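Local coordinates for GCN5-related N-acetyltransferase (Brucella abortus, PDB 7N1L), which probably transfers an acyl group as a GCN5-related N-acetyltransferase, consistent with its naming as a ribosomal-protein-alanine N-acetyltransferase, at residues 78-82 with 83-87; 129-132 with 133-136; 151-154 with 155-158. One frame throughout, in Å; residues are numbered along the deposited sequence.

Contact 1: residues 78-82 with 83-87; sequences GARVD and GNLVG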
# COMPACT_ATOMS: atom_id res chain seq x y z
N GLY A 78 17.64 -4.91 4.36
CA GLY A 78 18.29 -4.98 5.66
C GLY A 78 19.62 -4.24 5.69
O GLY A 78 20.34 -4.17 4.68
N ALA A 79 19.95 -3.70 6.86
CA ALA A 79 21.21 -3.00 7.07
C ALA A 79 22.03 -3.75 8.11
O ALA A 79 21.54 -4.04 9.20
CB ALA A 79 20.97 -1.56 7.52
N ARG A 80 23.26 -4.08 7.76
CA ARG A 80 24.16 -4.79 8.68
C ARG A 80 25.34 -3.90 9.05
O ARG A 80 25.85 -3.16 8.21
CB ARG A 80 24.68 -6.10 8.06
CG ARG A 80 23.58 -7.12 7.78
CD ARG A 80 24.13 -8.40 7.13
NE ARG A 80 23.11 -9.45 7.09
CZ ARG A 80 22.80 -10.21 8.13
NH1 ARG A 80 23.42 -10.09 9.29
NH2 ARG A 80 21.82 -11.10 8.01
N VAL A 81 25.73 -3.94 10.33
CA VAL A 81 26.94 -3.28 10.81
C VAL A 81 27.80 -4.31 11.55
O VAL A 81 27.34 -4.93 12.52
CB VAL A 81 26.60 -2.08 11.72
CG1 VAL A 81 27.81 -1.58 12.49
CG2 VAL A 81 25.97 -0.94 10.87
N ASP A 82 29.05 -4.49 11.10
CA ASP A 82 29.99 -5.47 11.68
C ASP A 82 29.38 -6.86 11.78
O ASP A 82 29.50 -7.53 12.80
CB ASP A 82 30.49 -5.05 13.06
CG ASP A 82 31.33 -3.82 13.01
OD1 ASP A 82 32.22 -3.78 12.13
OD2 ASP A 82 31.09 -2.90 13.83
N GLY A 83 28.68 -7.26 10.72
CA GLY A 83 28.03 -8.55 10.65
C GLY A 83 26.66 -8.65 11.30
O GLY A 83 25.93 -9.60 11.01
N ASN A 84 26.27 -7.68 12.13
CA ASN A 84 25.00 -7.73 12.84
C ASN A 84 23.91 -6.91 12.12
O ASN A 84 24.15 -5.78 11.70
CB ASN A 84 25.19 -7.24 14.27
CG ASN A 84 26.18 -8.12 15.07
OD1 ASN A 84 26.06 -9.35 15.09
ND2 ASN A 84 27.16 -7.49 15.70
N LEU A 85 22.72 -7.50 11.99
CA LEU A 85 21.58 -6.82 11.39
C LEU A 85 21.02 -5.80 12.36
O LEU A 85 20.55 -6.16 13.44
CB LEU A 85 20.50 -7.84 11.01
CG LEU A 85 19.28 -7.27 10.26
CD1 LEU A 85 19.65 -6.99 8.82
CD2 LEU A 85 18.06 -8.17 10.37
N VAL A 86 21.06 -4.52 11.97
CA VAL A 86 20.73 -3.41 12.88
C VAL A 86 19.68 -2.44 12.34
O VAL A 86 19.46 -1.38 12.95
CB VAL A 86 21.98 -2.63 13.30
CG1 VAL A 86 22.97 -3.54 14.02
CG2 VAL A 86 22.62 -1.94 12.11
N GLY A 87 19.09 -2.73 11.17
CA GLY A 87 18.01 -1.92 10.60
C GLY A 87 17.24 -2.67 9.52
O GLY A 87 17.68 -3.72 9.05
O HOH W 1 27.12 -4.50 15.10
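R80 turns CG to the side of its backbone N (chi1 -63°) and stays extended to NE, which carries its chain obliquely across L85, its non-hydrogen-bonded partner in a tight beta hairpin with a type I' turn from V81 to N84. R80 CG lies 4.1 Å from L85 CD1, and L85 CB sits over one face of the guanidinium, offset toward its rim. At the guanidinium edge, R80 NH1 gives a weak, bent bond to G83 O at 3.1 Å; the stronger partner is E40, which takes NH2 in a salt bridge from helix 38-52. Away from that pair, V86, in the bulge, places CG2 between its backbone N and carbonyl carbon (chi1 -60°), which brings it to 3.7 Å from V81 CG2, the two side chains crossing near a right angle. The turn closes through V81 N to N84 O, 2.8 Å, and N84 N to V81 O, 3.0 Å, the latter donor standing above the carbonyl plane. Beyond L85 the pairing is disturbed by a classic beta bulge, in which V86 and G87 both face A79. The A79 O atom accepts V86 N at 2.9 Å in a nearly straight bond (170°) and G87 N only weakly. At the turn, a water donates to V81 O at 2.6 Å and accepts from N84 ND2 at 3.0 Å.

Contact 2: residues 129-132 with 133-136; sequences ADKA and EERS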
# COMPACT_ATOMS: atom_id res chain seq x y z
N ALA A 129 15.34 4.03 -3.11
CA ALA A 129 15.08 5.00 -4.17
C ALA A 129 15.87 4.68 -5.43
O ALA A 129 15.37 4.89 -6.55
CB ALA A 129 15.40 6.41 -3.67
N ASP A 130 17.10 4.18 -5.29
CA ASP A 130 17.98 3.80 -6.40
C ASP A 130 17.47 2.60 -7.20
O ASP A 130 17.99 2.31 -8.28
CB ASP A 130 19.39 3.50 -5.87
CG ASP A 130 20.12 4.75 -5.35
OD1 ASP A 130 19.58 5.88 -5.43
OD2 ASP A 130 21.25 4.59 -4.83
N LYS A 131 16.50 1.86 -6.68
CA LYS A 131 15.87 0.80 -7.44
C LYS A 131 14.81 1.32 -8.40
O LYS A 131 14.24 0.52 -9.15
CB LYS A 131 15.26 -0.22 -6.47
CG LYS A 131 16.31 -0.97 -5.66
CD LYS A 131 15.65 -2.02 -4.80
CE LYS A 131 16.64 -2.75 -3.91
NZ LYS A 131 17.71 -3.50 -4.69
N ALA A 132 14.52 2.62 -8.38
CA ALA A 132 13.41 3.19 -9.14
C ALA A 132 13.46 2.82 -10.62
O ALA A 132 12.45 2.44 -11.22
CB ALA A 132 13.40 4.71 -8.99
N GLU A 133 14.64 2.97 -11.24
CA GLU A 133 14.77 2.65 -12.66
C GLU A 133 14.59 1.16 -12.89
O GLU A 133 13.89 0.75 -13.82
CB GLU A 133 16.15 3.09 -13.17
CG GLU A 133 16.24 3.15 -14.70
CD GLU A 133 17.68 3.17 -15.23
OE1 GLU A 133 18.50 2.29 -14.85
OE2 GLU A 133 17.98 4.06 -16.06
N GLU A 134 15.22 0.33 -12.05
CA GLU A 134 15.10 -1.12 -12.19
C GLU A 134 13.64 -1.56 -12.13
O GLU A 134 13.23 -2.46 -12.87
CB GLU A 134 15.95 -1.80 -11.11
CG GLU A 134 15.52 -3.18 -10.66
CD GLU A 134 16.34 -3.72 -9.46
OE1 GLU A 134 17.58 -3.76 -9.55
OE2 GLU A 134 15.74 -4.16 -8.44
N ARG A 135 12.84 -0.91 -11.28
CA ARG A 135 11.47 -1.34 -11.05
C ARG A 135 10.43 -0.57 -11.85
O ARG A 135 9.25 -0.91 -11.75
CB ARG A 135 11.14 -1.23 -9.56
CG ARG A 135 12.06 -2.03 -8.62
CD ARG A 135 11.99 -3.56 -8.86
NE ARG A 135 12.80 -4.27 -7.88
CZ ARG A 135 12.33 -4.80 -6.76
NH1 ARG A 135 11.03 -4.80 -6.48
NH2 ARG A 135 13.18 -5.30 -5.86
N SER A 136 10.83 0.41 -12.67
CA SER A 136 9.89 1.34 -13.35
C SER A 136 8.97 2.05 -12.35
O SER A 136 7.76 2.13 -12.54
CB SER A 136 9.06 0.66 -14.43
OG SER A 136 9.87 0.29 -15.53
O HOH W 2 17.53 0.92 -10.48
O HOH W 3 16.03 -5.36 -6.36
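K131 O and R135 N meet across the weakly bonded short helix 132-135, K131 standing just ahead of it; this single turn follows the type I beta turn A129 to A132 and ends in a Schellman motif, where S136 leaves helical geometry with phi 55°. The close-packed part is backbone-centred. R135 N donates to K131 O at 2.9 Å, and the same oxygen is covered by aliphatic carbon, with R135 CG 3.4 Å from K131 O and E134 CB also against it. A132 is buried, and together with A129 it packs on F171 of the second subunit, so this side of the turn belongs to the subunit contact.

The solvent side is looser: the charged ends of K131, E134 and R135 are joined by one direct salt bridge and a shared water. R135 bends at chi2 (-63°), which swings NE back to E134 OE2 for a salt bridge of 3.0 Å. That bond is close to linear (169°), lies in the guanidinium plane and uses the anti lone pair of the carboxylate oxygen. K131 NZ stays 4.3 Å from E134 OE2, too far for a direct salt bridge. The water accepts from K131 NZ at 3.0 Å and from R135 NH2 at 2.9 Å; its approach to E134 OE2 is too short and therefore doubtful. R135 NH1 turns to other acids, forming salt bridges with E75 on strand 74-81 and D93 on strand 84-96. A second water bridges the backbone, donating to D130 O at 2.6 Å and accepting from E134 N at 2.9 Å.

Contact 3: residues 151-154 with 155-158; sequences GRKL and YEQI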
# COMPACT_ATOMS: atom_id res chain seq x y z
N GLY A 151 10.15 7.24 11.65
CA GLY A 151 9.84 7.34 10.23
C GLY A 151 9.44 8.76 9.85
O GLY A 151 9.96 9.33 8.88
N ARG A 152 8.53 9.35 10.62
CA ARG A 152 8.09 10.73 10.35
C ARG A 152 9.26 11.71 10.38
O ARG A 152 9.39 12.57 9.50
CB ARG A 152 7.02 11.17 11.35
CG ARG A 152 6.68 12.67 11.21
CD ARG A 152 5.41 13.10 11.98
NE ARG A 152 5.64 13.17 13.42
CZ ARG A 152 5.41 12.18 14.27
NH1 ARG A 152 4.95 11.00 13.86
NH2 ARG A 152 5.67 12.37 15.56
N LYS A 153 10.09 11.62 11.42
CA LYS A 153 11.19 12.58 11.53
C LYS A 153 12.14 12.48 10.35
O LYS A 153 12.70 13.50 9.91
CB LYS A 153 11.92 12.40 12.87
CG LYS A 153 11.18 13.08 14.03
CD LYS A 153 11.97 13.07 15.33
CE LYS A 153 13.20 13.99 15.29
NZ LYS A 153 12.85 15.46 15.22
N LEU A 154 12.33 11.28 9.81
CA LEU A 154 13.18 11.14 8.63
C LEU A 154 12.47 11.66 7.39
O LEU A 154 13.03 12.46 6.63
CB LEU A 154 13.58 9.67 8.46
CG LEU A 154 14.24 9.31 7.13
CD1 LEU A 154 15.61 10.00 7.00
CD2 LEU A 154 14.35 7.77 6.96
N TYR A 155 11.22 11.21 7.15
CA TYR A 155 10.57 11.50 5.87
C TYR A 155 10.36 12.99 5.67
O TYR A 155 10.52 13.50 4.55
CB TYR A 155 9.23 10.78 5.80
CG TYR A 155 9.33 9.28 5.90
CD1 TYR A 155 10.52 8.60 5.57
CD2 TYR A 155 8.27 8.53 6.38
CE1 TYR A 155 10.60 7.20 5.67
CE2 TYR A 155 8.35 7.17 6.49
CZ TYR A 155 9.51 6.49 6.14
OH TYR A 155 9.53 5.10 6.26
N GLU A 156 10.00 13.71 6.72
CA GLU A 156 9.70 15.11 6.48
C GLU A 156 10.93 15.89 6.08
O GLU A 156 10.80 16.95 5.48
CB GLU A 156 8.94 15.75 7.68
CG GLU A 156 9.63 15.62 9.01
CD GLU A 156 8.75 16.00 10.21
OE1 GLU A 156 7.51 16.19 10.07
OE2 GLU A 156 9.34 16.13 11.31
N GLN A 157 12.13 15.35 6.32
CA GLN A 157 13.34 16.02 5.87
C GLN A 157 13.77 15.60 4.48
O GLN A 157 14.51 16.34 3.83
CB GLN A 157 14.54 15.71 6.79
CG GLN A 157 14.37 16.07 8.23
CD GLN A 157 14.04 17.52 8.39
OE1 GLN A 157 14.59 18.36 7.69
NE2 GLN A 157 13.12 17.82 9.29
N ILE A 158 13.37 14.42 4.01
CA ILE A 158 13.89 13.89 2.76
C ILE A 158 12.84 13.72 1.68
O ILE A 158 13.19 13.31 0.57
CB ILE A 158 14.62 12.55 2.99
CG1 ILE A 158 13.62 11.46 3.36
CG2 ILE A 158 15.69 12.69 4.09
CD1 ILE A 158 14.25 10.10 3.44
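L154 O is approached by two amides near the end of helix 150-158: Q157 N at 3.0 Å, well above the carbonyl plane, and I158 N in a weak bond at 3.3 Å. The i to i+3 bond marks a tightening of the last turn, whereas earlier turns keep regular i to i+4 bonds, such as Y155 N to G151 O at 2.8 Å. Y155 sets its ring back over the preceding turn, with CG beside the backbone N (chi1 -60°). G151 O therefore lies over one ring face, 3.0 Å from Y155 CG, and G151 CA makes a CH-pi contact with that ring, 19° off its normal. L154 supplies the apolar link: CD2 lies 4.0 Å from Y155 CE1, while CG lies 3.8 Å from I158 CD1. R152 and E156 run side by side, touching by R152 CG to E156 OE1 at 3.8 Å, with their flat groups 82° apart and no salt bridge.

Y155 packs on strands 101-111 and 137-144, L154 bridges strand 101-111 and helix 120-129, and I158 also reaches that helix; R152 and E156 rest on Y167 of the second subunit.

Overall arrangement
From the N terminus, contact 1 comes first and closes the two-residue turn joining strands 74-81 and 84-96 within the central mixed sheet. Contact 2 follows after strand 101-111 and helix 120-129, where a short helical turn leads the chain into outermost strand 137-144. Contact 3 lies beyond that strand, inside helix 150-158. Contacts 2 and 3 are local and close no long loop. The three are strictly in series, so none encloses or crosses another; their centres stand about 20 to 23 Å apart and no atoms of one touch another. Helix 120-129 is a common neighbour: A79 of contact 1 packs on it, contact 2 continues from its end, and contact 3 leans against it. Contacts 2 and 3 both also meet the second subunit.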